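Local coordinates for protein endoglucanase E-5 (Thermobifida fusca, PDB 2CKS) that hydrolyses internal beta-1,4-glucosidic linkages in cellulose, lichenin and cereal beta-glucans; this chain is its family 5 catalytic domain, at residues Leu178-Gly183 with Arg211-Asn216; Thr230-Glu235 with Gly297-Ser302. All coordinates share one frame; numbering follows the deposited sequence. Where two conformers were deposited one is given.

Contact 1: Leu178-Gly183 with Arg211-Asn216; sequences LGVSEG and RDNYLN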
loop_
_atom_site.group_PDB
_atom_site.type_symbol
_atom_site.label_atom_id
_atom_site.label_comp_id
_atom_site.label_asym_id
_atom_site.label_seq_id
_atom_site.Cartn_x
_atom_site.Cartn_y
_atom_site.Cartn_z
ATOM N N LEU A 178 -5.343 -7.431 -10.271
ATOM C CA LEU A 178 -4.989 -7.342 -11.688
ATOM C C LEU A 178 -6.067 -7.994 -12.558
ATOM O O LEU A 178 -5.780 -8.506 -13.643
ATOM C CB LEU A 178 -3.605 -7.953 -11.962
ATOM C CG LEU A 178 -2.414 -7.252 -11.289
ATOM C CD1 LEU A 178 -1.208 -8.170 -11.246
ATOM C CD2 LEU A 178 -2.071 -5.959 -11.999
ATOM N N GLY A 179 -7.307 -7.969 -12.076
ATOM C CA GLY A 179 -8.424 -8.571 -12.777
ATOM C C GLY A 179 -8.647 -10.050 -12.515
ATOM O O GLY A 179 -9.664 -10.577 -12.937
ATOM N N VAL A 180 -7.733 -10.722 -11.820
ATOM C CA VAL A 180 -7.808 -12.184 -11.680
ATOM C C VAL A 180 -9.114 -12.644 -11.009
ATOM O O VAL A 180 -9.731 -13.620 -11.439
ATOM C CB VAL A 180 -6.584 -12.748 -10.918
ATOM C CG1 VAL A 180 -6.740 -14.246 -10.653
ATOM C CG2 VAL A 180 -5.300 -12.482 -11.688
ATOM N N SER A 181 -9.536 -11.929 -9.975
ATOM C CA SER A 181 -10.724 -12.305 -9.213
ATOM C C SER A 181 -12.026 -12.080 -9.988
ATOM O O SER A 181 -13.074 -12.607 -9.602
ATOM C CB SER A 181 -10.772 -11.536 -7.895
ATOM O OG SER A 181 -11.234 -10.218 -8.096
ATOM N N GLU A 182 -11.958 -11.310 -11.074
ATOM C CA GLU A 182 -13.133 -11.036 -11.915
ATOM C C GLU A 182 -12.966 -11.633 -13.319
ATOM O O GLU A 182 -13.526 -11.128 -14.296
ATOM C CB GLU A 182 -13.419 -9.524 -11.946
ATOM C CG GLU A 182 -13.918 -9.008 -10.593
ATOM C CD GLU A 182 -14.230 -7.519 -10.551
ATOM O OE1 GLU A 182 -14.042 -6.828 -11.576
ATOM O OE2 GLU A 182 -14.672 -7.040 -9.470
ATOM N N GLY A 183 -12.185 -12.711 -13.406
ATOM C CA GLY A 183 -12.018 -13.480 -14.630
ATOM C C GLY A 183 -11.147 -12.890 -15.724
ATOM O O GLY A 183 -11.258 -13.285 -16.885
ATOM N N ARG A 211 -3.620 -18.749 -4.993
ATOM C CA ARG A 211 -2.612 -19.756 -5.294
ATOM C C ARG A 211 -1.906 -19.431 -6.616
ATOM O O ARG A 211 -1.628 -18.271 -6.905
ATOM C CB ARG A 211 -3.262 -21.152 -5.341
ATOM C CG ARG A 211 -4.419 -21.391 -4.375
ATOM C CD ARG A 211 -4.015 -21.488 -2.926
ATOM N NE ARG A 211 -2.967 -22.481 -2.705
ATOM C CZ ARG A 211 -2.246 -22.573 -1.587
ATOM N NH1 ARG A 211 -2.467 -21.738 -0.566
ATOM N NH2 ARG A 211 -1.299 -23.501 -1.488
ATOM N N ASP A 212 -1.630 -20.445 -7.434
ATOM C CA ASP A 212 -0.757 -20.278 -8.589
ATOM C C ASP A 212 -1.279 -19.316 -9.655
ATOM O O ASP A 212 -0.482 -18.667 -10.329
ATOM C CB ASP A 212 -0.443 -21.645 -9.219
ATOM C CG ASP A 212 0.477 -22.486 -8.352
ATOM O OD1 ASP A 212 0.328 -22.456 -7.112
ATOM O OD2 ASP A 212 1.373 -23.221 -8.818
ATOM N N ASN A 213 -2.595 -19.228 -9.829
ATOM C CA ASN A 213 -3.151 -18.295 -10.811
ATOM C C ASN A 213 -2.924 -16.826 -10.434
ATOM O O ASN A 213 -2.781 -15.983 -11.312
ATOM C CB ASN A 213 -4.626 -18.592 -11.160
ATOM C CG ASN A 213 -5.590 -18.392 -9.990
ATOM O OD1 ASN A 213 -6.718 -17.939 -10.188
ATOM N ND2 ASN A 213 -5.173 -18.773 -8.788
ATOM N N TYR A 214 -2.871 -16.531 -9.140
ATOM C CA TYR A 214 -2.555 -15.181 -8.678
ATOM C C TYR A 214 -1.049 -14.911 -8.773
ATOM O O TYR A 214 -0.634 -13.839 -9.216
ATOM C CB TYR A 214 -3.069 -14.973 -7.246
ATOM C CG TYR A 214 -4.561 -14.772 -7.173
ATOM C CD1 TYR A 214 -5.109 -13.512 -6.958
ATOM C CD2 TYR A 214 -5.424 -15.843 -7.311
ATOM C CE1 TYR A 214 -6.498 -13.335 -6.892
ATOM C CE2 TYR A 214 -6.801 -15.680 -7.238
ATOM C CZ TYR A 214 -7.329 -14.425 -7.035
ATOM O OH TYR A 214 -8.698 -14.275 -6.971
ATOM N N LEU A 215 -0.238 -15.883 -8.368
ATOM C CA LEU A 215 1.218 -15.779 -8.472
ATOM C C LEU A 215 1.645 -15.592 -9.932
ATOM O O LEU A 215 2.474 -14.745 -10.240
ATOM C CB LEU A 215 1.885 -17.019 -7.852
ATOM C CG LEU A 215 3.410 -17.047 -7.777
ATOM C CD1 LEU A 215 3.902 -16.068 -6.739
ATOM C CD2 LEU A 215 3.898 -18.456 -7.452
ATOM N N ASN A 216 1.065 -16.382 -10.824
ATOM C CA ASN A 216 1.335 -16.255 -12.255
ATOM C C ASN A 216 0.979 -14.875 -12.813
ATOM O O ASN A 216 1.734 -14.314 -13.614
ATOM C CB ASN A 216 0.596 -17.341 -13.051
ATOM C CG ASN A 216 1.198 -18.734 -12.856
ATOM O OD1 ASN A 216 2.319 -18.876 -12.403
ATOM N ND2 ASN A 216 0.438 -19.761 -13.204
#
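V180 lies over the ring of Y214, and this pair carries the contact. The CA atoms of the two residues are 6.8 Å apart. The methyl CG1 of V180 sits almost over the middle of the ring, 3.6 Å from the Y214 centroid and 11° off the ring normal. This is a CH-pi contact, with the methyl over one face. In V180, CG1 is placed anti to the backbone N (chi1 174°), and this carries the methyl across to Y214. OD1 of N213 lies 3.7 Å from CG1 of V180, but N213 has two conformers, so this contact is doubtful. S181 comes next. Its CB packs 3.6 Å from OH of Y214, at the far end of the ring. The N-H of S181 is bonded to OG of S177, and its own hydroxyl bonds to the carbonyl of G174. No hydrogen bond joins the two segments. At E182 the chain turns back, with its N bonded to O of G179 at 3.0 Å. The E182 carboxylate bonds to the backbone N of G142, in the loop that follows the proton donor E139, assigned by similarity. With an alanine in place of Y214, the V180 methyl would probably lose the aromatic face it rests on, and H210 its stacking partner. The contact belongs to the (beta/alpha)8 barrel of family 5 cellulases. It joins the loop between helices 173-176 and 187-191 to the start of helix 212-224. The buried Y214 side chain also touches F203 of strand 199-206 and Y251 of helix 245-258, while L178 packs on F203 and A221.

Contact 2: Thr230-Glu235 with Gly297-Ser302; sequences TEFGTE and GQWVRS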
loop_
_atom_site.group_PDB
_atom_site.type_symbol
_atom_site.label_atom_id
_atom_site.label_comp_id
_atom_site.label_asym_id
_atom_site.label_seq_id
_atom_site.Cartn_x
_atom_site.Cartn_y
_atom_site.Cartn_z
ATOM N N THR A 230 0.606 -3.291 -2.615
ATOM C CA THR A 230 0.280 -2.379 -1.513
ATOM C C THR A 230 -0.462 -3.056 -0.363
ATOM O O THR A 230 -0.594 -2.477 0.707
ATOM C CB THR A 230 -0.523 -1.162 -1.999
ATOM O OG1 THR A 230 -1.655 -1.590 -2.753
ATOM C CG2 THR A 230 0.274 -0.312 -2.965
ATOM N N GLU A 231 -0.926 -4.282 -0.571
ATOM C CA GLU A 231 -1.605 -5.007 0.488
ATOM C C GLU A 231 -1.506 -6.498 0.231
ATOM O O GLU A 231 -1.913 -6.970 -0.819
ATOM C CB GLU A 231 -3.065 -4.582 0.533
ATOM C CG GLU A 231 -3.782 -4.967 1.802
ATOM C CD GLU A 231 -5.225 -4.525 1.773
ATOM O OE1 GLU A 231 -6.111 -5.405 1.818
ATOM O OE2 GLU A 231 -5.464 -3.301 1.700
ATOM N N PHE A 232 -0.962 -7.240 1.189
ATOM C CA PHE A 232 -1.031 -8.699 1.118
ATOM C C PHE A 232 -1.069 -9.325 2.489
ATOM O O PHE A 232 -0.698 -8.712 3.486
ATOM C CB PHE A 232 0.128 -9.300 0.309
ATOM C CG PHE A 232 1.417 -9.420 1.078
ATOM C CD1 PHE A 232 2.255 -8.339 1.210
ATOM C CD2 PHE A 232 1.790 -10.622 1.663
ATOM C CE1 PHE A 232 3.435 -8.435 1.902
ATOM C CE2 PHE A 232 2.986 -10.720 2.384
ATOM C CZ PHE A 232 3.809 -9.614 2.496
ATOM N N GLY A 233 -1.530 -10.563 2.519
ATOM C CA GLY A 233 -1.566 -11.347 3.732
ATOM C C GLY A 233 -1.082 -12.754 3.467
ATOM O O GLY A 233 -1.000 -13.206 2.320
ATOM N N THR A 234 -0.783 -13.456 4.554
ATOM C CA THR A 234 -0.374 -14.852 4.485
ATOM C C THR A 234 -1.539 -15.787 4.770
ATOM O O THR A 234 -1.388 -16.998 4.644
ATOM C CB THR A 234 0.780 -15.136 5.476
ATOM O OG1 THR A 234 0.397 -14.767 6.806
ATOM C CG2 THR A 234 1.995 -14.283 5.178
ATOM N N GLU A 235 -2.699 -15.240 5.122
ATOM C CA GLU A 235 -3.860 -16.058 5.482
ATOM C C GLU A 235 -4.911 -15.992 4.372
ATOM O O GLU A 235 -4.557 -15.797 3.216
ATOM C CB GLU A 235 -4.400 -15.664 6.866
ATOM C CG GLU A 235 -4.941 -14.254 6.978
ATOM C CD GLU A 235 -3.839 -13.226 7.053
ATOM O OE1 GLU A 235 -3.773 -12.359 6.156
ATOM O OE2 GLU A 235 -3.016 -13.319 7.992
ATOM N N GLY A 297 3.084 -11.911 12.173
ATOM C CA GLY A 297 3.930 -10.822 12.625
ATOM C C GLY A 297 5.394 -11.205 12.733
ATOM O O GLY A 297 6.266 -10.483 12.270
ATOM N N GLN A 298 5.677 -12.346 13.346
ATOM C CA GLN A 298 7.055 -12.809 13.456
ATOM C C GLN A 298 7.622 -13.104 12.068
ATOM O O GLN A 298 8.776 -12.800 11.798
ATOM C CB GLN A 298 7.186 -14.038 14.356
ATOM C CG GLN A 298 8.655 -14.408 14.649
ATOM C CD GLN A 298 9.511 -13.220 15.126
ATOM O OE1 GLN A 298 9.344 -12.739 16.251
ATOM N NE2 GLN A 298 10.412 -12.736 14.257
ATOM N N TRP A 299 6.786 -13.667 11.199
ATOM C CA TRP A 299 7.184 -14.028 9.845
ATOM C C TRP A 299 7.588 -12.787 9.068
ATOM O O TRP A 299 8.659 -12.753 8.482
ATOM C CB TRP A 299 6.047 -14.776 9.147
ATOM C CG TRP A 299 6.285 -15.120 7.729
ATOM C CD1 TRP A 299 6.891 -16.240 7.251
ATOM C CD2 TRP A 299 5.899 -14.354 6.590
ATOM N NE1 TRP A 299 6.915 -16.218 5.876
ATOM C CE2 TRP A 299 6.302 -15.072 5.444
ATOM C CE3 TRP A 299 5.237 -13.136 6.416
ATOM C CZ2 TRP A 299 6.078 -14.605 4.151
ATOM C CZ3 TRP A 299 5.014 -12.674 5.125
ATOM C CH2 TRP A 299 5.439 -13.405 4.016
ATOM N N VAL A 300 6.757 -11.749 9.086
ATOM C CA VAL A 300 7.076 -10.557 8.299
ATOM C C VAL A 300 8.238 -9.753 8.885
ATOM O O VAL A 300 9.052 -9.203 8.141
ATOM C CB VAL A 300 5.833 -9.654 8.030
ATOM C CG1 VAL A 300 5.395 -8.890 9.277
ATOM C CG2 VAL A 300 6.118 -8.684 6.921
ATOM N N ARG A 301 8.318 -9.692 10.211
ATOM C CA ARG A 301 9.406 -8.984 10.870
ATOM C C ARG A 301 10.731 -9.623 10.479
ATOM O O ARG A 301 11.702 -8.925 10.207
ATOM C CB ARG A 301 9.220 -9.002 12.389
ATOM C CG ARG A 301 10.223 -8.158 13.154
ATOM C CD ARG A 301 9.879 -8.020 14.627
ATOM N NE ARG A 301 10.965 -7.424 15.403
ATOM C CZ ARG A 301 12.069 -8.060 15.799
ATOM N NH1 ARG A 301 12.273 -9.340 15.498
ATOM N NH2 ARG A 301 12.982 -7.400 16.510
ATOM N N SER A 302 10.749 -10.950 10.418
ATOM C CA SER A 302 11.951 -11.679 10.037
ATOM C C SER A 302 12.331 -11.406 8.585
ATOM O O SER A 302 13.509 -11.255 8.284
ATOM C CB SER A 302 11.769 -13.167 10.289
ATOM O OG SER A 302 11.817 -13.405 11.683
#
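W299 meets T234 with the face of its indole and F232 with its rim. It buries more surface here than either partner. The methyl CG2 of T234 stands over the six-membered ring of W299. It lies 3.7 Å from the centroid and 22° off the ring normal, in a CH-pi contact. The methyl is shifted from the centre toward the rim, and its closest atom is CZ3 of W299 at 3.4 Å. T234 reaches out from the end of the strand and W299 reaches in from the helix, so the two side chains meet with the methyl on the indole face. A chi1 of 176° turns the W299 indole away from its own backbone N and across to the strand. The hydroxyl of T234 is engaged apart from this, in a hydrogen bond with OD1 of N243. F232 makes a different kind of contact. Its CE2 lies 3.9 Å from CZ3 of W299, and the two rings meet edge to edge rather than face to face. The contact belongs to the (beta/alpha)8 barrel of the glycoside hydrolase family 5 domain: F232 is in a barrel strand, and W299 in a helix that packs outside it. Strand 227-233 is the seventh of eight parallel strands, and helix 295-304 comes after the eighth. Next to F232 in the strand, E231 turns its side chain the other way, toward the active site. E231 is the nucleophile by similarity, and here it binds a zinc ion together with E139. F232 meets W262 edge-to-face, while the W299 indole stacks with F245 of helix 245-258 and its NE1 is fixed by a hydrogen bond to OD1 of D249.

In the fold
Both contacts belong to one eight-stranded parallel barrel with helices around it. They come in series: contact 1 closes at N216 before contact 2 opens at T230. Helix 212-224, which begins in contact 1, leads directly to strand 227-233, which ends in contact 2. The centres are 19 Å apart, and the nearest atoms about 7 Å, without touching. Helix 245-258 is a shared neighbour, packing on Y214 in contact 1 and on W299 in contact 2. Contact 1 joins a loop to a helix start, with S181 about 9 Å from E139 between side chains. Contact 2 packs the outer side of the strand that holds E231.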